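Local coordinates for GTN Reductase (Agrobacterium tumefaciens, PDB 4JIP), which probably reduces substrates with electrons from a nicotinamide cofactor by way of bound FMN, as a flavoenzyme of the Old Yellow Enzyme family, at residues Val175-Ala180 against Gly225-Arg230; Ala179-Leu184 against Pro233-Asn238. All coordinates share one frame; numbering follows the deposited sequence.

Contact 1: residues Val175-Ala180 against Gly225-Arg230; sequences VEIHAA and GRTGIR. With FMN (flavin mononucleotide), chain B; HBA (p-hydroxybenzaldehyde), chain C.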
loop_
_atom_site.group_PDB
_atom_site.type_symbol
_atom_site.label_atom_id
_atom_site.label_comp_id
_atom_site.label_asym_id
_atom_site.label_seq_id
_atom_site.Cartn_x
_atom_site.Cartn_y
_atom_site.Cartn_z
ATOM N N VAL A 175 9.032 5.712 -1.684
ATOM C CA VAL A 175 7.913 4.854 -2.054
ATOM C C VAL A 175 7.639 3.762 -1.024
ATOM O O VAL A 175 8.528 3.337 -0.285
ATOM C CB VAL A 175 8.136 4.178 -3.417
ATOM C CG1 VAL A 175 8.403 5.216 -4.492
ATOM C CG2 VAL A 175 9.277 3.186 -3.337
ATOM N N GLU A 176 6.386 3.329 -0.982
ATOM C CA GLU A 176 6.008 2.121 -0.281
ATOM C C GLU A 176 5.671 1.077 -1.326
ATOM O O GLU A 176 4.748 1.269 -2.119
ATOM C CB GLU A 176 4.775 2.367 0.578
ATOM C CG GLU A 176 4.190 1.088 1.167
ATOM C CD GLU A 176 3.112 1.349 2.198
ATOM O OE1 GLU A 176 3.417 1.945 3.251
ATOM O OE2 GLU A 176 1.951 0.954 1.957
ATOM N N ILE A 177 6.418 -0.019 -1.348
ATOM C CA ILE A 177 6.099 -1.113 -2.255
ATOM C C ILE A 177 4.865 -1.855 -1.764
ATOM O O ILE A 177 4.874 -2.435 -0.677
ATOM C CB ILE A 177 7.259 -2.112 -2.388
ATOM C CG1 ILE A 177 8.461 -1.461 -3.082
ATOM C CG2 ILE A 177 6.805 -3.339 -3.163
ATOM C CD1 ILE A 177 9.746 -2.261 -2.936
ATOM N N HIS A 178 3.799 -1.830 -2.559
ATOM C CA HIS A 178 2.587 -2.563 -2.206
ATOM C C HIS A 178 2.801 -4.074 -2.408
ATOM O O HIS A 178 2.794 -4.573 -3.538
ATOM C CB HIS A 178 1.380 -2.063 -3.016
ATOM C CG HIS A 178 0.059 -2.496 -2.465
ATOM N ND1 HIS A 178 -0.078 -3.517 -1.543
ATOM C CD2 HIS A 178 -1.200 -2.038 -2.700
ATOM C CE1 HIS A 178 -1.353 -3.668 -1.241
ATOM N NE2 HIS A 178 -2.053 -2.788 -1.926
ATOM N N ALA A 179 2.989 -4.788 -1.304
ATOM C CA ALA A 179 3.197 -6.232 -1.323
ATOM C C ALA A 179 2.111 -6.913 -0.494
ATOM O O ALA A 179 2.297 -8.020 0.018
ATOM C CB ALA A 179 4.582 -6.582 -0.777
ATOM N N ALA A 180 0.969 -6.246 -0.374
ATOM C CA ALA A 180 -0.053 -6.699 0.549
ATOM C C ALA A 180 -1.376 -6.973 -0.154
ATOM O O ALA A 180 -1.486 -6.834 -1.369
ATOM C CB ALA A 180 -0.238 -5.669 1.664
ATOM N N GLY A 225 17.258 3.811 1.734
ATOM C CA GLY A 225 16.795 4.737 2.757
ATOM C C GLY A 225 15.495 5.468 2.460
ATOM O O GLY A 225 14.973 6.192 3.312
ATOM N N ARG A 226 14.967 5.288 1.254
ATOM C CA ARG A 226 13.680 5.877 0.898
ATOM C C ARG A 226 12.684 4.825 0.400
ATOM O O ARG A 226 11.618 5.166 -0.121
ATOM C CB ARG A 226 13.872 6.990 -0.142
ATOM C CG ARG A 226 14.632 8.187 0.400
ATOM C CD ARG A 226 14.927 9.229 -0.649
ATOM N NE ARG A 226 15.745 10.300 -0.094
ATOM C CZ ARG A 226 15.275 11.273 0.682
ATOM N NH1 ARG A 226 13.985 11.314 0.996
ATOM N NH2 ARG A 226 16.095 12.206 1.146
ATOM N N THR A 227 13.031 3.551 0.577
ATOM C CA THR A 227 12.202 2.443 0.111
ATOM C C THR A 227 11.508 1.713 1.254
ATOM O O THR A 227 12.164 1.128 2.114
ATOM C CB THR A 227 13.038 1.390 -0.622
ATOM O OG1 THR A 227 13.665 1.975 -1.770
ATOM C CG2 THR A 227 12.154 0.218 -1.047
ATOM N N GLY A 228 10.180 1.732 1.253
ATOM C CA GLY A 228 9.415 0.972 2.228
ATOM C C GLY A 228 8.585 -0.089 1.531
ATOM O O GLY A 228 8.581 -0.163 0.309
ATOM N N ILE A 229 7.871 -0.896 2.310
ATOM C CA ILE A 229 7.062 -1.984 1.759
ATOM C C ILE A 229 5.901 -2.314 2.698
ATOM O O ILE A 229 6.054 -2.301 3.923
ATOM C CB ILE A 229 7.935 -3.252 1.478
ATOM C CG1 ILE A 229 7.106 -4.396 0.875
ATOM C CG2 ILE A 229 8.630 -3.716 2.746
ATOM C CD1 ILE A 229 7.955 -5.526 0.283
ATOM N N ARG A 230 4.733 -2.593 2.132
ATOM C CA ARG A 230 3.592 -2.992 2.946
ATOM C C ARG A 230 3.373 -4.496 2.861
ATOM O O ARG A 230 3.352 -5.056 1.775
ATOM C CB ARG A 230 2.323 -2.261 2.512
ATOM C CG ARG A 230 1.148 -2.486 3.457
ATOM C CD ARG A 230 -0.030 -1.573 3.145
ATOM N NE ARG A 230 -0.616 -1.017 4.364
ATOM C CZ ARG A 230 -1.904 -0.728 4.511
ATOM N NH1 ARG A 230 -2.749 -0.947 3.515
ATOM N NH2 ARG A 230 -2.352 -0.223 5.655
HETATM N N1 FMN B . -4.671 -0.479 1.289
HETATM C C2 FMN B . -3.615 -0.419 0.394
HETATM O O2 FMN B . -2.544 -0.984 0.641
HETATM N N3 FMN B . -3.770 0.228 -0.811
HETATM C C4 FMN B . -4.950 0.881 -1.096
HETATM O O4 FMN B . -5.072 1.471 -2.169
HETATM C C4A FMN B . -6.019 0.804 -0.209
HETATM N N5 FMN B . -7.230 1.380 -0.517
HETATM C C5A FMN B . -8.258 1.426 0.412
HETATM C C6 FMN B . -9.407 2.173 0.156
HETATM C C7 FMN B . -10.416 2.249 1.104
HETATM C C7M FMN B . -11.662 3.028 0.799
HETATM C C8 FMN B . -10.280 1.589 2.321
HETATM C C8M FMN B . -11.378 1.650 3.345
HETATM C C9 FMN B . -9.130 0.853 2.581
HETATM C C9A FMN B . -8.103 0.779 1.636
HETATM N N10 FMN B . -6.923 0.094 1.898
HETATM C C10 FMN B . -5.871 0.144 0.999
HETATM C "C1'" FMN B . -6.691 -0.544 3.241
HETATM C "C2'" FMN B . -6.293 0.482 4.308
HETATM O "O2'" FMN B . -5.030 1.028 4.010
HETATM C "C3'" FMN B . -6.258 -0.147 5.697
HETATM O "O3'" FMN B . -5.469 -1.313 5.635
HETATM C "C4'" FMN B . -7.660 -0.498 6.191
HETATM O "O4'" FMN B . -8.504 0.608 5.950
HETATM C "C5'" FMN B . -7.681 -0.832 7.685
HETATM O "O5'" FMN B . -7.250 0.313 8.379
HETATM P P FMN B . -8.247 1.183 9.308
HETATM O O1P FMN B . -7.403 2.247 9.954
HETATM O O2P FMN B . -9.325 1.805 8.452
HETATM O O3P FMN B . -8.875 0.296 10.353
HETATM C "C1'" HBA C . -9.875 -1.195 -1.548
HETATM O "O1'" HBA C . -10.353 -0.607 -2.520
HETATM C C1 HBA C . -8.432 -1.602 -1.497
HETATM C C2 HBA C . -7.566 -1.372 -2.556
HETATM C C3 HBA C . -6.234 -1.761 -2.458
HETATM C C4 HBA C . -5.766 -2.375 -1.309
HETATM C C5 HBA C . -6.632 -2.610 -0.257
HETATM C C6 HBA C . -7.957 -2.213 -0.352
HETATM O O4 HBA C . -4.450 -2.774 -1.214
#
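Val175 joins the neighbouring strand through its backbone N and its backbone O: the N donates to Arg226 O, and the O receives Gly228 N at 2.8 Å. Glu176 lies on the opposite face of the sheet from Val175, inside the barrel. CG anti to the backbone N (chi1 171°) and an extended chain lay its carboxylate alongside the aliphatic part of Arg230, OE2 3.3 Å from Arg230 CB. OE2 is 4.0 Å from Arg230 NE but well out of the guanidinium plane, so any attraction is probably one of charge alone, with no N-H aimed at the oxygen; OE1 is held by His265. Ile177 N donates to Gly228 O at 2.7 Å. Strands 174-178 and 227-231 are parallel neighbours, the fourth and fifth of the eight-stranded TIM barrel, and Val175, Ile177, Thr227 and Ile229 turn to the outer side, where Val175 and Thr227 pack on helix 204-222. Branched side chains suit that layer; Ile177 CB touches Ile229 CG1 at 4.0 Å. His178 returns to the interior at the strand's C-terminal end. Ala180 N donates to its ND1, which, with the stacked ring of Trp99, helps fix the ring's rotation and leaves NE2 to bind p-hydroxybenzaldehyde O4 at 2.5 Å. Ala179 and Ala180 are small enough to fit against Arg230 O, while that arginine's NH1 grips both O2 and O2' of FMN.

Contact 2: residues Ala179-Leu184 against Pro233-Asn238; sequences AANGYL and PVTPAN. With HBA (p-hydroxybenzaldehyde), chain C; FMN (flavin mononucleotide), chain B.
Asn181 and Asn238 meet where two loops at the C-terminal end of the barrel strands pass each other. Asn238 ND2 donates to Asn181 O at 2.8 Å, with the acceptor in the amide plane and an N-H...O angle of 167°, a straight bond to a buried carbonyl. Close by, Ala237 CB lies 4.1 Å from Asn181 CB, and Thr235 CG2 rests on Asn181 CA at 3.9 Å. Gly182 fits this tight part because a side chain there would run into Ala237 O; its positive phi also suits the type I' turn from Ala180 to Tyr183. Toward Gly182 O and Asn238 O the packing gives way to water, one molecule donating to both carbonyl oxygens and so joining two acceptors that could not pair with each other; Gln187 also serves Gly182 O. With CG beside its backbone N (chi1 -59°), Asn181 sends ND2 to p-hydroxybenzaldehyde O4 at 2.9 Å, while OD1 is hydrogen-bonded to Thr271 OG1. Tyr183 brings its ring edge to the same O4, CE2 at 3.1 Å, and its OH is bonded to Tyr65. Asn238 holds the backbone of Asn181 while Thr271 holds OD1, which probably helps to direct the amide N-H at the ligand's phenolic oxygen.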
loop_
_atom_site.group_PDB
_atom_site.type_symbol
_atom_site.label_atom_id
_atom_site.label_comp_id
_atom_site.label_asym_id
_atom_site.label_seq_id
_atom_site.Cartn_x
_atom_site.Cartn_y
_atom_site.Cartn_z
ATOM N N ALA A 179 2.989 -4.788 -1.304
ATOM C CA ALA A 179 3.197 -6.232 -1.323
ATOM C C ALA A 179 2.111 -6.913 -0.494
ATOM O O ALA A 179 2.297 -8.020 0.018
ATOM C CB ALA A 179 4.582 -6.582 -0.777
ATOM N N ALA A 180 0.969 -6.246 -0.374
ATOM C CA ALA A 180 -0.053 -6.699 0.549
ATOM C C ALA A 180 -1.376 -6.973 -0.154
ATOM O O ALA A 180 -1.486 -6.834 -1.369
ATOM C CB ALA A 180 -0.238 -5.669 1.664
ATOM N N ASN A 181 -2.362 -7.390 0.632
ATOM C CA ASN A 181 -3.755 -7.443 0.207
ATOM C C ASN A 181 -4.053 -8.247 -1.070
ATOM O O ASN A 181 -4.918 -7.870 -1.867
ATOM C CB ASN A 181 -4.313 -6.015 0.119
ATOM C CG ASN A 181 -4.241 -5.286 1.453
ATOM O OD1 ASN A 181 -4.258 -5.915 2.518
ATOM N ND2 ASN A 181 -4.154 -3.958 1.403
ATOM N N GLY A 182 -3.334 -9.349 -1.261
ATOM C CA GLY A 182 -3.619 -10.249 -2.364
ATOM C C GLY A 182 -3.272 -9.739 -3.758
ATOM O O GLY A 182 -3.768 -10.273 -4.753
ATOM N N TYR A 183 -2.424 -8.717 -3.850
ATOM C CA TYR A 183 -2.009 -8.229 -5.167
ATOM C C TYR A 183 -0.808 -9.001 -5.708
ATOM O O TYR A 183 -0.441 -10.029 -5.134
ATOM C CB TYR A 183 -1.819 -6.712 -5.162
ATOM C CG TYR A 183 -3.139 -6.045 -4.886
ATOM C CD1 TYR A 183 -4.138 -6.031 -5.845
ATOM C CD2 TYR A 183 -3.418 -5.501 -3.637
ATOM C CE1 TYR A 183 -5.363 -5.459 -5.581
ATOM C CE2 TYR A 183 -4.640 -4.927 -3.366
ATOM C CZ TYR A 183 -5.607 -4.910 -4.339
ATOM O OH TYR A 183 -6.820 -4.342 -4.067
ATOM N N LEU A 184 -0.224 -8.532 -6.812
ATOM C CA LEU A 184 0.771 -9.312 -7.567
ATOM C C LEU A 184 1.859 -9.961 -6.715
ATOM O O LEU A 184 2.069 -11.178 -6.790
ATOM C CB LEU A 184 1.441 -8.472 -8.657
ATOM C CG LEU A 184 2.498 -9.255 -9.446
ATOM C CD1 LEU A 184 1.851 -10.447 -10.163
ATOM C CD2 LEU A 184 3.243 -8.365 -10.427
ATOM N N PRO A 233 0.349 -10.348 6.416
ATOM C CA PRO A 233 0.650 -11.782 6.552
ATOM C C PRO A 233 -0.544 -12.746 6.453
ATOM O O PRO A 233 -0.373 -13.848 5.923
ATOM C CB PRO A 233 1.289 -11.867 7.938
ATOM C CG PRO A 233 1.921 -10.518 8.134
ATOM C CD PRO A 233 0.977 -9.543 7.481
ATOM N N VAL A 234 -1.717 -12.353 6.944
ATOM C CA VAL A 234 -2.832 -13.295 7.040
ATOM C C VAL A 234 -4.125 -12.777 6.423
ATOM O O VAL A 234 -5.177 -13.396 6.573
ATOM C CB VAL A 234 -3.120 -13.702 8.509
ATOM C CG1 VAL A 234 -1.877 -14.287 9.152
ATOM C CG2 VAL A 234 -3.647 -12.499 9.315
ATOM N N THR A 235 -4.052 -11.647 5.736
ATOM C CA THR A 235 -5.246 -11.067 5.142
ATOM C C THR A 235 -5.902 -11.991 4.096
ATOM O O THR A 235 -5.220 -12.647 3.302
ATOM C CB THR A 235 -4.965 -9.681 4.528
ATOM O OG1 THR A 235 -6.205 -9.036 4.229
ATOM C CG2 THR A 235 -4.139 -9.815 3.252
ATOM N N PRO A 236 -7.238 -12.061 4.129
ATOM C CA PRO A 236 -8.054 -12.820 3.178
ATOM C C PRO A 236 -8.450 -11.960 1.988
ATOM O O PRO A 236 -9.137 -12.467 1.100
ATOM C CB PRO A 236 -9.295 -13.155 3.997
ATOM C CG PRO A 236 -9.446 -11.953 4.900
ATOM C CD PRO A 236 -8.037 -11.554 5.255
ATOM N N ALA A 237 -8.043 -10.690 1.993
ATOM C CA ALA A 237 -8.319 -9.753 0.899
ATOM C C ALA A 237 -8.036 -10.382 -0.451
ATOM O O ALA A 237 -6.985 -11.003 -0.641
ATOM C CB ALA A 237 -7.483 -8.467 1.056
ATOM N N ASN A 238 -8.986 -10.220 -1.374
ATOM C CA ASN A 238 -8.844 -10.690 -2.744
ATOM C C ASN A 238 -8.581 -12.199 -2.874
ATOM O O ASN A 238 -7.752 -12.638 -3.685
ATOM C CB ASN A 238 -7.789 -9.854 -3.465
ATOM C CG ASN A 238 -8.229 -8.406 -3.639
ATOM O OD1 ASN A 238 -9.268 -8.136 -4.240
ATOM N ND2 ASN A 238 -7.466 -7.477 -3.070
HETATM C "C1'" HBA C . -9.875 -1.195 -1.548
HETATM O "O1'" HBA C . -10.353 -0.607 -2.520
HETATM C C1 HBA C . -8.432 -1.602 -1.497
HETATM C C2 HBA C . -7.566 -1.372 -2.556
HETATM C C3 HBA C . -6.234 -1.761 -2.458
HETATM C C4 HBA C . -5.766 -2.375 -1.309
HETATM C C5 HBA C . -6.632 -2.610 -0.257
HETATM C C6 HBA C . -7.957 -2.213 -0.352
HETATM O O4 HBA C . -4.450 -2.774 -1.214
HETATM N N1 FMN B . -4.671 -0.479 1.289
HETATM C C2 FMN B . -3.615 -0.419 0.394
HETATM O O2 FMN B . -2.544 -0.984 0.641
HETATM N N3 FMN B . -3.770 0.228 -0.811
HETATM C C4 FMN B . -4.950 0.881 -1.096
HETATM O O4 FMN B . -5.072 1.471 -2.169
HETATM C C4A FMN B . -6.019 0.804 -0.209
HETATM N N5 FMN B . -7.230 1.380 -0.517
HETATM C C5A FMN B . -8.258 1.426 0.412
HETATM C C6 FMN B . -9.407 2.173 0.156
HETATM C C7 FMN B . -10.416 2.249 1.104
HETATM C C7M FMN B . -11.662 3.028 0.799
HETATM C C8 FMN B . -10.280 1.589 2.321
HETATM C C8M FMN B . -11.378 1.650 3.345
HETATM C C9 FMN B . -9.130 0.853 2.581
HETATM C C9A FMN B . -8.103 0.779 1.636
HETATM N N10 FMN B . -6.923 0.094 1.898
HETATM C C10 FMN B . -5.871 0.144 0.999
HETATM C "C1'" FMN B . -6.691 -0.544 3.241
HETATM C "C2'" FMN B . -6.293 0.482 4.308
HETATM O "O2'" FMN B . -5.030 1.028 4.010
HETATM C "C3'" FMN B . -6.258 -0.147 5.697
HETATM O "O3'" FMN B . -5.469 -1.313 5.635
HETATM C "C4'" FMN B . -7.660 -0.498 6.191
HETATM O "O4'" FMN B . -8.504 0.608 5.950
HETATM C "C5'" FMN B . -7.681 -0.832 7.685
HETATM O "O5'" FMN B . -7.250 0.313 8.379
HETATM P P FMN B . -8.247 1.183 9.308
HETATM O O1P FMN B . -7.403 2.247 9.954
HETATM O O2P FMN B . -9.325 1.805 8.452
HETATM O O3P FMN B . -8.875 0.296 10.353
HETATM O O HOH W 1 -5.255 -12.528 -5.127
#

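In the fold
Both contacts are buried and join the segments following one another around the barrel, but at different levels. Contact 1 belongs to the sheet itself, near the centre of the chain, and depends on regular backbone bonding with mostly apolar, branched side chains outside and polar ones inside. Contact 2 continues the same two chain paths into the loops beyond the strands, where it buries less than half as much surface and relies on one side-chain amide bond and a bridging water. They share Ala179 and Ala180, and His178 NE2 lies 3.5 Å from Tyr183 CD2. Contact 1 alone makes hydrogen bonds to FMN, through Arg230, whereas both contacts donate to p-hydroxybenzaldehyde O4.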